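Local coordinates for alpha-fucosidase (Bifidobacterium bifidum, PDB 2EAB), which probably hydrolyses alpha-1,2-linked L-fucose as a glycoside hydrolase, this chain being the family 95 catalytic part of a longer bifidobacterial protein, at residues N730-A733 with R734-D737; V776-M779 with L780-N784; A703-S706 with L707-R710. All coordinates share one frame; numbering follows the deposited sequence.

Contact 1: N730-A733 with R734-D737. With EDO (1,2-ethanediol), chain G.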
ATOM      1  N   ASN A 730      -0.344  -9.703  -9.637  1.00  6.61           N
ATOM      2  CA  ASN A 730       1.079  -9.769  -9.313  1.00  6.65           C
ATOM      3  C   ASN A 730       1.628 -11.191  -9.302  1.00  6.66           C
ATOM      4  O   ASN A 730       2.746 -11.433  -9.765  1.00  6.38           O
ATOM      5  CB  ASN A 730       1.361  -9.065  -7.990  1.00  6.53           C
ATOM      6  CG  ASN A 730       1.358  -7.559  -8.131  1.00  6.83           C
ATOM      7  OD1 ASN A 730       2.390  -6.945  -8.427  1.00  7.03           O
ATOM      8  ND2 ASN A 730       0.192  -6.948  -7.926  1.00  6.34           N
ATOM      9  N   SER A 731       0.832 -12.126  -8.788  1.00  6.53           N
ATOM     10  CA  SER A 731       1.229 -13.532  -8.721  1.00  6.97           C
ATOM     11  C   SER A 731       1.393 -14.116 -10.116  1.00  6.59           C
ATOM     12  O   SER A 731       2.407 -14.750 -10.420  1.00  6.48           O
ATOM     13  CB  SER A 731       0.207 -14.340  -7.929  1.00  7.16           C
ATOM     14  OG  SER A 731       0.112 -13.867  -6.596  1.00  7.22           O
ATOM     15  N   TRP A 732       0.404 -13.882 -10.971  1.00  6.80           N
ATOM     16  CA  TRP A 732       0.496 -14.352 -12.343  1.00  7.03           C
ATOM     17  C   TRP A 732       1.646 -13.695 -13.110  1.00  6.76           C
ATOM     18  O   TRP A 732       2.290 -14.353 -13.920  1.00  6.97           O
ATOM     19  CB  TRP A 732      -0.836 -14.190 -13.064  1.00  7.67           C
ATOM     20  CG  TRP A 732      -1.780 -15.336 -12.814  1.00  7.50           C
ATOM     21  CD1 TRP A 732      -2.812 -15.375 -11.921  1.00  8.27           C
ATOM     22  CD2 TRP A 732      -1.766 -16.613 -13.469  1.00  8.58           C
ATOM     23  NE1 TRP A 732      -3.447 -16.595 -11.984  1.00  8.69           N
ATOM     24  CE2 TRP A 732      -2.829 -17.373 -12.928  1.00  8.82           C
ATOM     25  CE3 TRP A 732      -0.960 -17.186 -14.462  1.00  9.27           C
ATOM     26  CZ2 TRP A 732      -3.110 -18.680 -13.350  1.00  9.81           C
ATOM     27  CZ3 TRP A 732      -1.237 -18.488 -14.880  1.00  9.83           C
ATOM     28  CH2 TRP A 732      -2.307 -19.216 -14.325  1.00  9.74           C
ATOM     29  N   ALA A 733       1.942 -12.425 -12.842  1.00  6.59           N
ATOM     30  CA  ALA A 733       3.069 -11.771 -13.517  1.00  6.79           C
ATOM     31  C   ALA A 733       4.376 -12.524 -13.256  1.00  6.62           C
ATOM     32  O   ALA A 733       5.192 -12.707 -14.163  1.00  6.38           O
ATOM     33  CB  ALA A 733       3.199 -10.321 -13.093  1.00  7.34           C
ATOM     34  N   ARG A 734       4.568 -12.976 -12.019  1.00  6.64           N
ATOM     35  CA  ARG A 734       5.781 -13.688 -11.631  1.00  6.51           C
ATOM     36  C   ARG A 734       5.945 -15.029 -12.350  1.00  6.79           C
ATOM     37  O   ARG A 734       7.058 -15.551 -12.426  1.00  6.62           O
ATOM     38  CB  ARG A 734       5.802 -13.900 -10.114  1.00  6.56           C
ATOM     39  CG  ARG A 734       5.982 -12.611  -9.295  1.00  6.11           C
ATOM     40  CD  ARG A 734       7.397 -12.040  -9.436  1.00  6.60           C
ATOM     41  NE  ARG A 734       7.718 -10.931  -8.530  1.00  6.41           N
ATOM     42  CZ  ARG A 734       8.030 -11.076  -7.243  1.00  6.10           C
ATOM     43  NH1 ARG A 734       8.005 -12.278  -6.678  1.00  6.59           N
ATOM     44  NH2 ARG A 734       8.351 -10.014  -6.514  1.00  6.38           N
ATOM     45  N   THR A 735       4.849 -15.589 -12.865  1.00  6.71           N
ATOM     46  CA  THR A 735       4.899 -16.849 -13.614  1.00  7.35           C
ATOM     47  C   THR A 735       5.433 -16.680 -15.037  1.00  7.57           C
ATOM     48  O   THR A 735       5.766 -17.673 -15.690  1.00  8.04           O
ATOM     49  CB  THR A 735       3.510 -17.530 -13.750  1.00  7.43           C
ATOM     50  OG1 THR A 735       2.702 -16.795 -14.677  1.00  7.80           O
ATOM     51  CG2 THR A 735       2.797 -17.652 -12.416  1.00  7.82           C
ATOM     52  N   GLY A 736       5.460 -15.445 -15.530  1.00  7.44           N
ATOM     53  CA  GLY A 736       5.821 -15.182 -16.920  1.00  8.07           C
ATOM     54  C   GLY A 736       4.658 -15.236 -17.900  1.00  8.35           C
ATOM     55  O   GLY A 736       4.834 -14.929 -19.082  1.00  8.65           O
ATOM     56  N   ASP A 737       3.474 -15.619 -17.423  1.00  8.34           N
ATOM     57  CA  ASP A 737       2.293 -15.691 -18.287  1.00  8.53           C
ATOM     58  C   ASP A 737       1.644 -14.309 -18.375  1.00  8.39           C
ATOM     59  O   ASP A 737       0.713 -13.990 -17.626  1.00  8.45           O
ATOM     60  CB  ASP A 737       1.308 -16.746 -17.763  1.00  8.74           C
ATOM     61  CG  ASP A 737       0.109 -16.964 -18.685  1.00  9.20           C
ATOM     62  OD1 ASP A 737      -0.102 -16.176 -19.628  1.00  9.71           O
ATOM     63  OD2 ASP A 737      -0.642 -17.934 -18.435  1.00 10.48           O
TER
HETATM   64  C1  EDO G4807       7.353  -7.306  -5.717  1.00 42.74           C
HETATM   65  O1  EDO G4807       8.347  -7.538  -6.834  1.00 37.02           O
HETATM   66  C2  EDO G4807       7.263  -5.740  -5.536  1.00 43.60           C
HETATM   67  O2  EDO G4807       8.599  -5.265  -5.235  1.00 37.12           O
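The indole of Trp732 and the carboxylate of Asp737 run alongside each other in the same direction, their planes 83° apart. Asp737 OD2 comes obliquely to the six-membered ring, 3.6 Å from CZ3 of Trp732, and Thr735 OG1 stands 3.7 Å from Trp732 CE3. At the edge of the other flat group, the guanidinium of Arg734, NH2 donates a very short hydrogen bond to O1 of an ethanediol probably left from crystallisation. Between them helix 722-734 unwinds at its C-terminal end through an ST turn: Thr735 OG1 accepts the N-H of Asp737 at 3.1 Å. The same hydroxyl donates to Trp732 O at 2.6 Å, in the carbonyl plane on a lone pair. A chi1 of 72° tucks OG1 in between its own N and C, where it serves both bonds. Gly736, with positive phi, turns the chain and gives its N-H to Ala733 O. Asp737 N-caps helix 738-751, OD2 also bonding Thr740 OG1. Arg734, bent at chi2, runs the other way to the carbonyl oxygens of Pro688 and Gly689, near the Asp690 calcium site, metal-free here. Trp732 O takes a second donor, Thr735 N, 3.0 Å away above the carbonyl plane.

Contact 2: V776-M779 with L780-N784. With EDO (1,2-ethanediol), chain G.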
ATOM      1  N   VAL A 776       1.419  -4.218 -13.213  1.00  6.40           N
ATOM      2  CA  VAL A 776       1.924  -3.741 -14.496  1.00  7.01           C
ATOM      3  C   VAL A 776       3.454  -3.653 -14.467  1.00  6.96           C
ATOM      4  O   VAL A 776       4.124  -4.103 -15.404  1.00  7.03           O
ATOM      5  CB  VAL A 776       1.286  -2.397 -14.899  1.00  7.17           C
ATOM      6  CG1 VAL A 776       1.932  -1.846 -16.161  1.00  7.88           C
ATOM      7  CG2 VAL A 776      -0.216  -2.569 -15.110  1.00  7.88           C
ATOM      8  N   ASP A 777       4.011  -3.099 -13.392  1.00  6.74           N
ATOM      9  CA  ASP A 777       5.464  -3.068 -13.245  1.00  7.06           C
ATOM     10  C   ASP A 777       6.061  -4.462 -13.390  1.00  6.76           C
ATOM     11  O   ASP A 777       7.027  -4.637 -14.127  1.00  6.80           O
ATOM     12  CB  ASP A 777       5.887  -2.470 -11.901  1.00  6.97           C
ATOM     13  CG  ASP A 777       5.783  -0.954 -11.864  1.00  7.11           C
ATOM     14  OD1 ASP A 777       5.373  -0.350 -12.872  1.00  7.24           O
ATOM     15  OD2 ASP A 777       6.117  -0.358 -10.811  1.00  8.10           O
ATOM     16  N   GLU A 778       5.467  -5.449 -12.713  1.00  6.69           N
ATOM     17  CA  GLU A 778       5.997  -6.810 -12.729  1.00  6.86           C
ATOM     18  C   GLU A 778       5.875  -7.473 -14.099  1.00  6.92           C
ATOM     19  O   GLU A 778       6.665  -8.354 -14.422  1.00  6.70           O
ATOM     20  CB  GLU A 778       5.350  -7.682 -11.644  1.00  6.92           C
ATOM     21  CG  GLU A 778       5.581  -7.202 -10.205  1.00  6.72           C
ATOM     22  CD  GLU A 778       7.026  -7.304  -9.726  1.00  6.91           C
ATOM     23  OE1 GLU A 778       7.644  -8.385  -9.843  1.00  6.76           O
ATOM     24  OE2 GLU A 778       7.535  -6.293  -9.192  1.00  8.15           O
ATOM     25  N   MET A 779       4.909  -7.052 -14.913  1.00  7.01           N
ATOM     26  CA  MET A 779       4.836  -7.547 -16.290  1.00  8.00           C
ATOM     27  C   MET A 779       6.007  -7.062 -17.134  1.00  7.31           C
ATOM     28  O   MET A 779       6.515  -7.794 -17.988  1.00  7.42           O
ATOM     29  CB  MET A 779       3.519  -7.150 -16.949  1.00  7.76           C
ATOM     30  CG  MET A 779       2.350  -8.018 -16.521  1.00  8.97           C
ATOM     31  SD  MET A 779       0.915  -7.839 -17.582  1.00 11.91           S
ATOM     32  CE  MET A 779       0.241  -6.423 -16.751  1.00 11.74           C
ATOM     33  N   LEU A 780       6.430  -5.828 -16.881  1.00  7.12           N
ATOM     34  CA  LEU A 780       7.441  -5.176 -17.707  1.00  7.57           C
ATOM     35  C   LEU A 780       8.858  -5.322 -17.168  1.00  6.96           C
ATOM     36  O   LEU A 780       9.825  -5.211 -17.930  1.00  7.18           O
ATOM     37  CB  LEU A 780       7.100  -3.699 -17.902  1.00  8.04           C
ATOM     38  CG  LEU A 780       5.697  -3.416 -18.448  1.00  8.47           C
ATOM     39  CD1 LEU A 780       5.478  -1.919 -18.543  1.00 10.28           C
ATOM     40  CD2 LEU A 780       5.467  -4.083 -19.803  1.00  9.41           C
ATOM     41  N   LEU A 781       8.976  -5.585 -15.867  1.00  6.78           N
ATOM     42  CA  LEU A 781      10.267  -5.646 -15.196  1.00  6.50           C
ATOM     43  C   LEU A 781      10.158  -6.483 -13.935  1.00  6.17           C
ATOM     44  O   LEU A 781       9.294  -6.226 -13.094  1.00  6.39           O
ATOM     45  CB  LEU A 781      10.743  -4.235 -14.827  1.00  6.71           C
ATOM     46  CG  LEU A 781      11.992  -4.148 -13.945  1.00  7.19           C
ATOM     47  CD1 LEU A 781      13.229  -4.653 -14.681  1.00  7.99           C
ATOM     48  CD2 LEU A 781      12.209  -2.734 -13.456  1.00  7.77           C
ATOM     49  N   GLN A 782      11.025  -7.478 -13.799  1.00  6.02           N
ATOM     50  CA  GLN A 782      11.175  -8.179 -12.529  1.00  6.16           C
ATOM     51  C   GLN A 782      12.631  -8.115 -12.113  1.00  6.14           C
ATOM     52  O   GLN A 782      13.521  -8.000 -12.963  1.00  6.53           O
ATOM     53  CB  GLN A 782      10.671  -9.622 -12.629  1.00  6.32           C
ATOM     54  CG  GLN A 782       9.147  -9.693 -12.586  1.00  6.18           C
ATOM     55  CD  GLN A 782       8.563 -11.016 -13.046  1.00  6.30           C
ATOM     56  OE1 GLN A 782       9.154 -12.079 -12.847  1.00  6.43           O
ATOM     57  NE2 GLN A 782       7.382 -10.955 -13.655  1.00  6.79           N
ATOM     58  N   SER A 783      12.885  -8.179 -10.810  1.00  5.95           N
ATOM     59  CA  SER A 783      14.256  -8.107 -10.326  1.00  6.17           C
ATOM     60  C   SER A 783      14.466  -8.849  -9.011  1.00  5.95           C
ATOM     61  O   SER A 783      15.418  -8.569  -8.287  1.00  6.27           O
ATOM     62  CB  SER A 783      14.724  -6.647 -10.217  1.00  6.26           C
ATOM     63  OG  SER A 783      13.966  -5.911  -9.269  1.00  6.58           O
ATOM     64  N   ASN A 784      13.587  -9.806  -8.720  1.00  6.20           N
ATOM     65  CA  ASN A 784      13.606 -10.508  -7.438  1.00  6.42           C
ATOM     66  C   ASN A 784      14.248 -11.884  -7.473  1.00  6.22           C
ATOM     67  O   ASN A 784      14.451 -12.492  -6.419  1.00  6.51           O
ATOM     68  CB  ASN A 784      12.183 -10.686  -6.913  1.00  6.34           C
ATOM     69  CG  ASN A 784      11.393 -11.685  -7.735  1.00  7.19           C
ATOM     70  OD1 ASN A 784      11.129 -11.448  -8.911  1.00  7.74           O
ATOM     71  ND2 ASN A 784      11.030 -12.809  -7.134  1.00  7.76           N
TER
HETATM   72  C1  EDO G4807       7.353  -7.306  -5.717  1.00 42.74           C
HETATM   73  O1  EDO G4807       8.347  -7.538  -6.834  1.00 37.02           O
HETATM   74  C2  EDO G4807       7.263  -5.740  -5.536  1.00 43.60           C
HETATM   75  O2  EDO G4807       8.599  -5.265  -5.235  1.00 37.12           O
HETATM   76  O   HOH W   1      10.405  -8.516  -9.215  1.00  9.23           O
HETATM   77  O   HOH W   2       9.123  -4.546 -10.930  1.00 12.78           O
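Gln782 NE2 donates to the backbone O of Glu778 at 2.8 Å, a fairly straight bond of 159°, with the oxygen near the amide plane and the nitrogen above the plane of the carbonyl. The same NE2 also bonds Ala733 O, so one amide nitrogen ties together the ends of two helices. Among backbone bonds, Leu780 N reaches Val776 O, and Leu781 N meets Asp777 O at 2.8 Å; a CA-H...O contact joins Glu778 CA to Leu781 O. These mark the C-terminal end of helix 767-780, where Leu781 leaves helical angles and the chain passes directly into the short edge strand 781-782. Charge gathers at the carboxylate of Glu778, whose chain bends at chi2 (-68°): OE1 forms a salt bridge with Arg734 and touches Gln782 CG at 3.4 Å, the Glu778 and Gln782 side chains crossing at about a right angle, while OE2 accepts from O1 of ethanediol at 2.8 Å. Two waters bridge the carboxylate to the following residues. One donates hydrogen bonds to Glu778 OE1 and Asn784 OD1 while accepting from Ser783 N; the second links Glu778 OE2 to Leu781 O. Apolar packing is slighter: Val776 CG1 lies 4.3 Å from Leu780 CD1.

Contact 3: A703-S706 with L707-R710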
ATOM      1  N   ALA A 703       3.280 -23.924  -8.749  1.00  8.25           N
ATOM      2  CA  ALA A 703       2.595 -22.677  -8.425  1.00  8.23           C
ATOM      3  C   ALA A 703       1.564 -22.325  -9.492  1.00  8.18           C
ATOM      4  O   ALA A 703       0.458 -21.884  -9.170  1.00  7.93           O
ATOM      5  CB  ALA A 703       3.594 -21.548  -8.228  1.00  8.69           C
ATOM      6  N   LYS A 704       1.923 -22.536 -10.757  1.00  8.53           N
ATOM      7  CA  LYS A 704       0.981 -22.322 -11.853  1.00  8.99           C
ATOM      8  C   LYS A 704      -0.238 -23.245 -11.722  1.00  8.75           C
ATOM      9  O   LYS A 704      -1.369 -22.816 -11.951  1.00  9.28           O
ATOM     10  CB  LYS A 704       1.671 -22.515 -13.206  1.00  9.20           C
ATOM     11  CG  LYS A 704       2.652 -21.412 -13.602  1.00 11.43           C
ATOM     12  CD  LYS A 704       3.312 -21.788 -14.928  1.00 14.59           C
ATOM     13  CE  LYS A 704       4.399 -20.825 -15.366  1.00 15.98           C
ATOM     14  NZ  LYS A 704       5.035 -21.297 -16.633  1.00 18.17           N
ATOM     15  N   THR A 705      -0.002 -24.497 -11.337  1.00  8.58           N
ATOM     16  CA  THR A 705      -1.089 -25.449 -11.097  1.00  9.02           C
ATOM     17  C   THR A 705      -1.993 -24.958  -9.964  1.00  8.63           C
ATOM     18  O   THR A 705      -3.217 -24.942 -10.100  1.00  8.80           O
ATOM     19  CB  THR A 705      -0.531 -26.845 -10.806  1.00  9.14           C
ATOM     20  OG1 THR A 705       0.127 -27.323 -11.985  1.00 10.59           O
ATOM     21  CG2 THR A 705      -1.634 -27.828 -10.423  1.00 10.12           C
ATOM     22  N   SER A 706      -1.381 -24.527  -8.862  1.00  8.23           N
ATOM     23  CA  SER A 706      -2.132 -23.958  -7.743  1.00  7.84           C
ATOM     24  C   SER A 706      -2.966 -22.753  -8.166  1.00  7.88           C
ATOM     25  O   SER A 706      -4.140 -22.646  -7.795  1.00  7.97           O
ATOM     26  CB  SER A 706      -1.189 -23.563  -6.608  1.00  7.99           C
ATOM     27  OG  SER A 706      -0.673 -24.709  -5.962  1.00  8.31           O
ATOM     28  N   LEU A 707      -2.357 -21.843  -8.927  1.00  7.81           N
ATOM     29  CA  LEU A 707      -3.053 -20.664  -9.430  1.00  8.18           C
ATOM     30  C   LEU A 707      -4.229 -21.021 -10.329  1.00  8.52           C
ATOM     31  O   LEU A 707      -5.288 -20.406 -10.232  1.00  8.56           O
ATOM     32  CB  LEU A 707      -2.092 -19.751 -10.193  1.00  8.28           C
ATOM     33  CG  LEU A 707      -1.102 -18.924  -9.374  1.00  7.80           C
ATOM     34  CD1 LEU A 707      -0.068 -18.318 -10.295  1.00  8.29           C
ATOM     35  CD2 LEU A 707      -1.805 -17.835  -8.576  1.00  8.12           C
ATOM     36  N   ARG A 708      -4.041 -22.005 -11.208  1.00  8.67           N
ATOM     37  CA  ARG A 708      -5.106 -22.404 -12.128  1.00  9.74           C
ATOM     38  C   ARG A 708      -6.334 -22.902 -11.371  1.00  9.44           C
ATOM     39  O   ARG A 708      -7.456 -22.496 -11.681  1.00  9.64           O
ATOM     40  CB  ARG A 708      -4.627 -23.447 -13.143  1.00  9.93           C
ATOM     41  CG  ARG A 708      -3.713 -22.882 -14.229  1.00 10.82           C
ATOM     42  CD  ARG A 708      -3.549 -23.843 -15.406  1.00 12.17           C
ATOM     43  NE  ARG A 708      -3.152 -25.186 -14.989  1.00 16.24           N
ATOM     44  CZ  ARG A 708      -1.897 -25.591 -14.808  1.00 17.08           C
ATOM     45  NH1 ARG A 708      -0.882 -24.758 -15.005  1.00 17.78           N
ATOM     46  NH2 ARG A 708      -1.657 -26.840 -14.427  1.00 17.40           N
ATOM     47  N   TYR A 709      -6.125 -23.763 -10.378  1.00  9.66           N
ATOM     48  CA  TYR A 709      -7.239 -24.237  -9.564  1.00  9.87           C
ATOM     49  C   TYR A 709      -7.948 -23.092  -8.843  1.00  9.80           C
ATOM     50  O   TYR A 709      -9.176 -23.068  -8.766  1.00  9.91           O
ATOM     51  CB  TYR A 709      -6.781 -25.280  -8.551  1.00 10.39           C
ATOM     52  CG  TYR A 709      -6.605 -26.676  -9.104  1.00 11.14           C
ATOM     53  CD1 TYR A 709      -7.707 -27.435  -9.510  1.00 12.69           C
ATOM     54  CD2 TYR A 709      -5.341 -27.254  -9.188  1.00 11.40           C
ATOM     55  CE1 TYR A 709      -7.547 -28.730 -10.007  1.00 12.96           C
ATOM     56  CE2 TYR A 709      -5.170 -28.545  -9.679  1.00 12.38           C
ATOM     57  CZ  TYR A 709      -6.276 -29.279 -10.088  1.00 12.55           C
ATOM     58  OH  TYR A 709      -6.114 -30.558 -10.575  1.00 13.54           O
ATOM     59  N   ARG A 710      -7.180 -22.140  -8.318  1.00  9.55           N
ATOM     60  CA  ARG A 710      -7.779 -21.031  -7.576  1.00  9.80           C
ATOM     61  C   ARG A 710      -8.503 -20.009  -8.454  1.00  9.89           C
ATOM     62  O   ARG A 710      -9.491 -19.418  -8.021  1.00 10.90           O
ATOM     63  CB  ARG A 710      -6.733 -20.315  -6.726  1.00  9.65           C
ATOM     64  CG  ARG A 710      -7.247 -19.890  -5.355  1.00 12.91           C
ATOM     65  CD  ARG A 710      -7.397 -21.083  -4.415  1.00  9.39           C
ATOM     66  NE  ARG A 710      -6.889 -20.783  -3.075  1.00  8.50           N
ATOM     67  CZ  ARG A 710      -6.271 -21.658  -2.287  1.00  8.00           C
ATOM     68  NH1 ARG A 710      -6.078 -22.914  -2.682  1.00  8.57           N
ATOM     69  NH2 ARG A 710      -5.833 -21.264  -1.095  1.00  8.01           N
TER
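Leu707 packs its CG against the carbonyl oxygen of Ala703, 3.4 Å away, on the close-packed, buried side of helix 697-711. Regular alpha-helical i to i+4 bonds run from Leu707 N to Ala703 O at 2.8 Å through to Arg710 N on Ser706 O. The solvent side is looser and is made by Thr705 with Arg708 and Tyr709. Bent at chi3 (-52°), Arg708 folds back over the helix until one face of its guanidinium covers Lys704 O and Thr705 CA, the latter offset toward the rim, and NH2 stands 3.1 Å from Thr705 OG1. That hydroxyl has its own bond to Asp701 O one turn earlier. With CG2 anti to the backbone N, the methyl of Thr705 lies alongside Tyr709, 3.7 Å from CE2, while Thr705 O meets CD2 of Tyr709 obliquely at 3.3 Å. A glycine in place of Thr705 would probably leave Tyr709 without its methyl neighbour and Asp701 O without its hydroxyl partner. On the inner side Ser706 OG takes the backbone N-H of Ile650, and Arg710 reaches Glu652 and His679 O. Leu707 meets Ser731 and Trp732 of helix 722-734, and Arg708 also touches Trp732, seating helix 697-711 against that neighbour.

In the fold
Helix 722-734 joins all three places. Contact 1, at its C-terminal end, touches contact 2 on one flank, through the ion pair of Arg734 and Glu778, and contact 3 on another, where Trp732 CZ2 lies 3.5 Å from Leu707 CB. Contacts 2 and 3 stay apart, about 10 Å between nearest atoms. Contact 2 is wholly buried and contact 1 largely so; they share the ethanediol, and their junction is polar, a charge pair and one amide bond. The junction of contacts 1 and 3 is packing instead, with Thr735 also against Leu707. Contact 3 is partly solvent-facing and lies wholly within one helix, whereas contacts 1 and 2 are helix ends, leading to a second helix and to a strand.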